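Local coordinates for protein C-domain type II peptide synthetase (Streptomyces globisporus, PDB 4ZNM) that is a condensation-domain protein of the peptide synthetase type, with the family's two-lobed fold, at residues Ala159-Ala164 against Gly296-Ser301; Glu189-Ala194 against Glu304-Ser309. All coordinates share one frame; numbering follows the deposited sequence.

Contact 1. Residues Ala159-Ala164 against Gly296-Ser301; sequences AADAWA and GGRNNS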
ATOM      1  N   ALA A 159      -7.065   9.277   1.584  1.00 18.95           N
ATOM      2  CA  ALA A 159      -7.255  10.076   0.385  1.00 21.03           C
ATOM      3  C   ALA A 159      -6.558   9.489  -0.853  1.00 20.74           C
ATOM      4  O   ALA A 159      -6.910   9.834  -1.959  1.00 24.23           O
ATOM      5  CB  ALA A 159      -6.731  11.497   0.629  1.00 22.42           C
ATOM      6  N   ALA A 160      -5.554   8.640  -0.661  1.00 16.68           N
ATOM      7  CA  ALA A 160      -4.729   8.145  -1.761  1.00 19.20           C
ATOM      8  C   ALA A 160      -4.122   6.815  -1.422  1.00 16.43           C
ATOM      9  O   ALA A 160      -3.663   6.604  -0.306  1.00 19.65           O
ATOM     10  CB  ALA A 160      -3.609   9.177  -2.087  1.00 22.82           C
ATOM     11  N   ASP A 161      -4.155   5.903  -2.382  1.00 17.84           N
ATOM     12  CA  ASP A 161      -3.375   4.674  -2.338  1.00 19.84           C
ATOM     13  C   ASP A 161      -2.148   4.746  -3.294  1.00 21.79           C
ATOM     14  O   ASP A 161      -1.854   5.807  -3.856  1.00 20.12           O
ATOM     15  CB  ASP A 161      -4.275   3.468  -2.677  1.00 17.94           C
ATOM     16  CG  ASP A 161      -5.024   3.607  -4.037  1.00 20.20           C
ATOM     17  OD1 ASP A 161      -4.603   4.397  -4.923  1.00 21.51           O
ATOM     18  OD2 ASP A 161      -6.034   2.861  -4.222  1.00 22.65           O
ATOM     19  N   ALA A 162      -1.413   3.643  -3.433  1.00 18.03           N
ATOM     20  CA  ALA A 162      -0.172   3.658  -4.230  1.00 19.71           C
ATOM     21  C   ALA A 162      -0.443   4.089  -5.667  1.00 20.49           C
ATOM     22  O   ALA A 162       0.275   4.930  -6.220  1.00 23.77           O
ATOM     23  CB  ALA A 162       0.516   2.312  -4.188  1.00 21.51           C
ATOM     24  N   TRP A 163      -1.511   3.580  -6.253  1.00 21.40           N
ATOM     25  CA  TRP A 163      -1.848   3.917  -7.641  1.00 20.00           C
ATOM     26  C   TRP A 163      -2.145   5.411  -7.747  1.00 22.84           C
ATOM     27  O   TRP A 163      -1.689   6.103  -8.683  1.00 22.13           O
ATOM     28  CB  TRP A 163      -3.040   3.064  -8.125  1.00 20.62           C
ATOM     29  CG  TRP A 163      -3.523   3.352  -9.522  1.00 29.99           C
ATOM     30  CD1 TRP A 163      -4.172   4.456  -9.941  1.00 34.49           C
ATOM     31  CD2 TRP A 163      -3.434   2.484 -10.662  1.00 62.53           C
ATOM     32  NE1 TRP A 163      -4.484   4.351 -11.265  1.00 43.66           N
ATOM     33  CE2 TRP A 163      -4.043   3.150 -11.735  1.00 64.94           C
ATOM     34  CE3 TRP A 163      -2.886   1.220 -10.877  1.00 95.36           C
ATOM     35  CZ2 TRP A 163      -4.129   2.595 -13.009  1.00 84.25           C
ATOM     36  CZ3 TRP A 163      -2.967   0.669 -12.142  1.00 99.12           C
ATOM     37  CH2 TRP A 163      -3.583   1.358 -13.194  1.00 96.20           C
ATOM     38  N   ALA A 164      -2.850   5.936  -6.754  1.00 19.09           N
ATOM     39  CA  ALA A 164      -3.154   7.369  -6.723  1.00 18.23           C
ATOM     40  C   ALA A 164      -1.897   8.223  -6.652  1.00 17.54           C
ATOM     41  O   ALA A 164      -1.861   9.303  -7.222  1.00 18.55           O
ATOM     42  CB  ALA A 164      -4.077   7.713  -5.529  1.00 25.00           C
ATOM     43  N   GLY A 296      -6.156  -4.268  -5.772  1.00 22.76           N
ATOM     44  CA  GLY A 296      -6.029  -2.894  -6.232  1.00 25.99           C
ATOM     45  C   GLY A 296      -7.355  -2.126  -6.172  1.00 25.76           C
ATOM     46  O   GLY A 296      -7.360  -0.907  -5.984  1.00 25.34           O
ATOM     47  N   GLY A 297      -8.479  -2.820  -6.370  1.00 25.96           N
ATOM     48  CA  GLY A 297      -9.805  -2.205  -6.262  1.00 26.61           C
ATOM     49  C   GLY A 297     -10.157  -1.311  -7.457  1.00 29.43           C
ATOM     50  O   GLY A 297     -11.133  -0.565  -7.423  1.00 30.08           O
ATOM     51  N   ARG A 298      -9.349  -1.403  -8.512  1.00 22.58           N
ATOM     52  CA  ARG A 298      -9.499  -0.586  -9.731  1.00 27.85           C
ATOM     53  C   ARG A 298      -9.784  -1.388 -10.999  1.00 35.84           C
ATOM     54  O   ARG A 298      -9.231  -1.119 -12.074  1.00 36.77           O
ATOM     55  CB  ARG A 298      -8.241   0.243  -9.933  1.00 34.61           C
ATOM     56  CG  ARG A 298      -8.088   1.257  -8.791  1.00 37.00           C
ATOM     57  CD  ARG A 298      -6.884   2.058  -9.001  1.00 31.18           C
ATOM     58  NE  ARG A 298      -6.609   3.055  -7.973  1.00 26.86           N
ATOM     59  CZ  ARG A 298      -6.830   4.363  -8.097  1.00 26.56           C
ATOM     60  NH1 ARG A 298      -7.441   4.861  -9.164  1.00 22.50           N
ATOM     61  NH2 ARG A 298      -6.441   5.180  -7.133  1.00 25.30           N
ATOM     62  N   ASN A 299     -10.694  -2.337 -10.869  1.00 44.50           N
ATOM     63  CA  ASN A 299     -11.167  -3.124 -12.007  1.00 51.07           C
ATOM     64  C   ASN A 299     -11.833  -2.223 -13.056  1.00 44.93           C
ATOM     65  O   ASN A 299     -11.710  -2.447 -14.246  1.00 49.61           O
ATOM     66  CB  ASN A 299     -12.161  -4.181 -11.522  1.00 64.58           C
ATOM     67  CG  ASN A 299     -11.695  -4.873 -10.256  1.00 68.46           C
ATOM     68  OD1 ASN A 299     -11.511  -4.235  -9.202  1.00 64.19           O
ATOM     69  ND2 ASN A 299     -11.504  -6.182 -10.343  1.00 77.95           N
ATOM     70  N   ASN A 300     -12.549  -1.203 -12.598  1.00 39.72           N
ATOM     71  CA  ASN A 300     -13.307  -0.332 -13.490  1.00 34.84           C
ATOM     72  C   ASN A 300     -12.419   0.770 -14.058  1.00 34.94           C
ATOM     73  O   ASN A 300     -12.088   1.724 -13.356  1.00 28.06           O
ATOM     74  CB  ASN A 300     -14.486   0.260 -12.728  1.00 41.11           C
ATOM     75  CG  ASN A 300     -15.404   1.050 -13.612  1.00 44.90           C
ATOM     76  OD1 ASN A 300     -15.026   1.445 -14.717  1.00 42.05           O
ATOM     77  ND2 ASN A 300     -16.627   1.297 -13.130  1.00 52.08           N
ATOM     78  N   SER A 301     -12.066   0.657 -15.336  1.00 37.29           N
ATOM     79  CA  SER A 301     -11.070   1.546 -15.945  1.00 34.50           C
ATOM     80  C   SER A 301     -11.516   3.010 -16.054  1.00 34.26           C
ATOM     81  O   SER A 301     -10.681   3.894 -16.253  1.00 31.85           O
ATOM     82  CB  SER A 301     -10.676   1.017 -17.330  1.00 41.51           C
ATOM     83  OG  SER A 301     -11.666   1.283 -18.313  1.00 47.70           O
TER
HETATM   84  O   HOH W   1      -5.490   1.000  -6.051  1.00 23.40           O
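Arg298 meets Asp161 tip to tip in a salt bridge, NH2 of Arg298 lying 3.0 Å from OD1 of Asp161 with an N-H...O angle of 162°. Asp161 is the aspartate of the HHxxxDG signature of condensation domains, here ending in alanine, and the bridge ties that motif to the loop after strand 288-295. OD1 receives the guanidinium N-H on its syn side, although carboxylate and guanidinium planes are turned 52° apart. Asp161 OD1 also caps helix 162-180, accepting from Ala164 N at 3.0 Å, with chi1 of Asp161 (55°) placing CG between its own backbone N and carbonyl carbon. The other oxygen, Asp161 OD2, accepts from Phe310 N and from a water 2.7 Å away; this water also donates to Gly296 O and accepts from Arg298 NE, so a second, solvent-mediated link runs beside the direct bridge. NH1 of Arg298 is bound to Thr306 O, which helps fix the guanidinium's rotation. Trp163 covers one face of that group: its CD1 sits over the centre, 3.2 Å from Arg298 CZ, and the two planes are tilted only a little. The indole NE1 is hydrogen-bonded to Glu304 O, anchoring the ring in this position. Extended from CG to NE, the arginine chain lays its CD over the indole's five-membered ring in a CH-pi contact, 3.7 Å from the ring centroid.

Contact 2. Residues Glu189-Ala194 against Glu304-Ser309; sequences EPAQHA and EDTVGS
Thr306 turns both branches of its side chain toward the backbone around Ala191. Its OG1 donates to Ala191 O at 2.9 Å, approaching from above the carbonyl plane, and also lies 3.5 Å from Ala191 CB. With chi1 at -59°, OG1 stands beside the backbone N of Thr306, while CG2 is anti to that nitrogen and passes 3.2 Å from Ala191 O before resting against His193 N. Next to this pair, Pro190 CB touches the carbonyl oxygen of Asp305 at 3.5 Å. The two segments run in nearly the same direction, 15° apart, without direct backbone hydrogen bonds between them; waters bridge the gap. One joins Ala191 O to Val307 N; another accepts from Ala191 N, donates to Thr306 OG1 and accepts weakly from Asp305 N. This is how, in the condensation-domain fold, the chain leading into helix 193-203 is held against the long loop between strands 288-295 and 312-319. At the helix start, just after the N-cap residue Gln192, a third water accepts from His193 N and donates to Val307 O and to Gln192 OE1, which also accepts from Glu75 N, while Gln192 NE2 donates to Arg73 O. The side chain of His193, with CG anti to the backbone N (chi1 -175°), packs against Val307 and Gly308: its CB is 3.6 Å from Val307 O, and CD2 is 3.9 Å from Gly308 CA, which meets the ring obliquely. Beyond them a water in the plane of the imidazole stands 2.8 Å from His193 NE2 and donates to Ser309 O.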
ATOM      1  N   GLU A 189      -9.555  14.132 -18.572  1.00 40.26           N
ATOM      2  CA  GLU A 189     -10.411  14.628 -17.512  1.00 35.55           C
ATOM      3  C   GLU A 189     -10.599  13.502 -16.487  1.00 36.26           C
ATOM      4  O   GLU A 189     -10.961  12.392 -16.848  1.00 36.44           O
ATOM      5  CB  GLU A 189     -11.756  15.099 -18.084  1.00 51.48           C
ATOM      6  CG  GLU A 189     -12.609  15.960 -17.139  1.00 71.87           C
ATOM      7  CD  GLU A 189     -11.999  17.334 -16.847  1.00 84.78           C
ATOM      8  OE1 GLU A 189     -11.129  17.811 -17.623  1.00 76.65           O
ATOM      9  OE2 GLU A 189     -12.402  17.939 -15.830  1.00 92.33           O
ATOM     10  N   PRO A 190     -10.305  13.767 -15.207  1.00 27.53           N
ATOM     11  CA  PRO A 190     -10.421  12.627 -14.306  1.00 29.89           C
ATOM     12  C   PRO A 190     -11.812  12.468 -13.735  1.00 31.01           C
ATOM     13  O   PRO A 190     -12.558  13.425 -13.553  1.00 34.65           O
ATOM     14  CB  PRO A 190      -9.415  12.958 -13.199  1.00 30.48           C
ATOM     15  CG  PRO A 190      -9.438  14.456 -13.129  1.00 27.74           C
ATOM     16  CD  PRO A 190      -9.759  14.959 -14.528  1.00 30.01           C
ATOM     17  N   ALA A 191     -12.151  11.237 -13.433  1.00 26.32           N
ATOM     18  CA  ALA A 191     -13.333  10.974 -12.637  1.00 29.27           C
ATOM     19  C   ALA A 191     -12.951  11.314 -11.183  1.00 29.84           C
ATOM     20  O   ALA A 191     -11.822  11.066 -10.752  1.00 28.39           O
ATOM     21  CB  ALA A 191     -13.766   9.537 -12.782  1.00 31.99           C
ATOM     22  N   GLN A 192     -13.865  11.919 -10.445  1.00 28.92           N
ATOM     23  CA  GLN A 192     -13.607  12.202  -9.041  1.00 24.65           C
ATOM     24  C   GLN A 192     -13.949  10.997  -8.138  1.00 27.66           C
ATOM     25  O   GLN A 192     -14.779  10.141  -8.487  1.00 27.35           O
ATOM     26  CB  GLN A 192     -14.414  13.417  -8.613  1.00 26.36           C
ATOM     27  CG  GLN A 192     -14.077  14.682  -9.362  1.00 28.23           C
ATOM     28  CD  GLN A 192     -12.651  15.125  -9.141  1.00 32.01           C
ATOM     29  OE1 GLN A 192     -11.992  14.727  -8.193  1.00 27.55           O
ATOM     30  NE2 GLN A 192     -12.162  15.931 -10.041  1.00 33.20           N
ATOM     31  N   HIS A 193     -13.318  10.927  -6.973  1.00 19.26           N
ATOM     32  CA  HIS A 193     -13.557   9.807  -6.097  1.00 21.93           C
ATOM     33  C   HIS A 193     -15.042   9.699  -5.688  1.00 26.13           C
ATOM     34  O   HIS A 193     -15.521   8.608  -5.475  1.00 22.56           O
ATOM     35  CB  HIS A 193     -12.717   9.902  -4.848  1.00 22.76           C
ATOM     36  CG  HIS A 193     -12.842   8.702  -3.971  1.00 21.83           C
ATOM     37  ND1 HIS A 193     -13.503   8.731  -2.763  1.00 24.42           N
ATOM     38  CD2 HIS A 193     -12.425   7.424  -4.141  1.00 22.11           C
ATOM     39  CE1 HIS A 193     -13.479   7.525  -2.218  1.00 27.40           C
ATOM     40  NE2 HIS A 193     -12.844   6.708  -3.038  1.00 23.30           N
ATOM     41  N   ALA A 194     -15.763  10.824  -5.617  1.00 25.21           N
ATOM     42  CA  ALA A 194     -17.152  10.795  -5.214  1.00 25.89           C
ATOM     43  C   ALA A 194     -17.936  10.010  -6.240  1.00 28.39           C
ATOM     44  O   ALA A 194     -18.890   9.325  -5.901  1.00 27.99           O
ATOM     45  CB  ALA A 194     -17.715  12.184  -5.071  1.00 32.65           C
ATOM     46  N   GLU A 304      -9.138   5.052 -13.627  1.00 33.73           N
ATOM     47  CA  GLU A 304      -7.679   4.874 -13.654  1.00 28.82           C
ATOM     48  C   GLU A 304      -6.883   6.174 -13.485  1.00 34.00           C
ATOM     49  O   GLU A 304      -5.720   6.130 -13.127  1.00 31.57           O
ATOM     50  CB  GLU A 304      -7.254   4.195 -14.977  1.00 28.67           C
ATOM     51  CG  GLU A 304      -7.503   5.004 -16.236  1.00 48.48           C
ATOM     52  CD  GLU A 304      -7.270   4.180 -17.507  1.00 54.13           C
ATOM     53  OE1 GLU A 304      -7.327   4.764 -18.612  1.00 57.29           O
ATOM     54  OE2 GLU A 304      -7.027   2.954 -17.395  1.00 53.03           O
ATOM     55  N   ASP A 305      -7.499   7.313 -13.789  1.00 34.74           N
ATOM     56  CA  ASP A 305      -6.894   8.614 -13.534  1.00 32.70           C
ATOM     57  C   ASP A 305      -7.405   9.250 -12.230  1.00 30.98           C
ATOM     58  O   ASP A 305      -7.204  10.455 -12.013  1.00 27.40           O
ATOM     59  CB  ASP A 305      -7.182   9.546 -14.710  1.00 32.54           C
ATOM     60  CG  ASP A 305      -6.558   9.034 -16.018  1.00 39.07           C
ATOM     61  OD1 ASP A 305      -5.382   8.597 -15.973  1.00 40.48           O
ATOM     62  OD2 ASP A 305      -7.244   9.020 -17.066  1.00 39.38           O
ATOM     63  N   THR A 306      -8.082   8.452 -11.401  1.00 26.98           N
ATOM     64  CA  THR A 306      -8.781   8.971 -10.216  1.00 24.25           C
ATOM     65  C   THR A 306      -7.948   8.853  -8.949  1.00 23.06           C
ATOM     66  O   THR A 306      -7.502   7.752  -8.597  1.00 23.86           O
ATOM     67  CB  THR A 306     -10.102   8.235  -9.939  1.00 24.12           C
ATOM     68  OG1 THR A 306     -10.970   8.363 -11.067  1.00 26.77           O
ATOM     69  CG2 THR A 306     -10.811   8.837  -8.692  1.00 23.47           C
ATOM     70  N   VAL A 307      -7.820   9.967  -8.237  1.00 22.79           N
ATOM     71  CA  VAL A 307      -7.168   9.976  -6.923  1.00 21.73           C
ATOM     72  C   VAL A 307      -8.178   9.617  -5.852  1.00 21.78           C
ATOM     73  O   VAL A 307      -9.287  10.183  -5.752  1.00 21.57           O
ATOM     74  CB  VAL A 307      -6.478  11.334  -6.669  1.00 21.83           C
ATOM     75  CG1 VAL A 307      -5.906  11.440  -5.244  1.00 20.84           C
ATOM     76  CG2 VAL A 307      -5.374  11.547  -7.701  1.00 24.32           C
ATOM     77  N   GLY A 308      -7.787   8.626  -5.066  1.00 21.96           N
ATOM     78  CA  GLY A 308      -8.574   8.109  -3.965  1.00 19.80           C
ATOM     79  C   GLY A 308      -7.906   6.841  -3.429  1.00 20.96           C
ATOM     80  O   GLY A 308      -6.905   6.384  -3.974  1.00 21.63           O
ATOM     81  N   SER A 309      -8.452   6.259  -2.380  1.00 24.48           N
ATOM     82  CA  SER A 309      -7.955   4.980  -1.884  1.00 22.26           C
ATOM     83  C   SER A 309      -8.974   3.878  -2.201  1.00 23.71           C
ATOM     84  O   SER A 309     -10.030   3.753  -1.574  1.00 21.20           O
ATOM     85  CB  SER A 309      -7.651   5.087  -0.393  1.00 31.04           C
ATOM     86  OG  SER A 309      -7.024   3.908   0.047  1.00 39.69           O
TER
HETATM   87  O   HOH W   2      -9.623  12.189  -8.978  1.00 24.36           O
HETATM   88  O   HOH W   3     -10.383   8.736 -13.921  1.00 34.58           O
HETATM   89  O   HOH W   4     -10.873  12.552  -6.406  1.00 24.79           O
HETATM   90  O   HOH W   5     -12.690   3.969  -2.469  1.00 29.70           O

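In the fold
The two contacts have centres about 8 Å apart and share one loop, which supplies 296-301 to contact 1 and 304-309 to contact 2 on its way from strand 288-295 to strand 312-319. Their other halves come earlier in the chain, at the starts of the successive helices 162-180 and 193-203, so the segments alternate along the sequence. Contact 1 lies closer to the middle of the molecule, about 10 Å from the chain centre against about 17 Å for contact 2. Backbone hydrogen bonding between Asp161 and Gly308 joins them further. The loop is thereby fastened at neighbouring points to two helix starts, one of them directly following the family's signature motif.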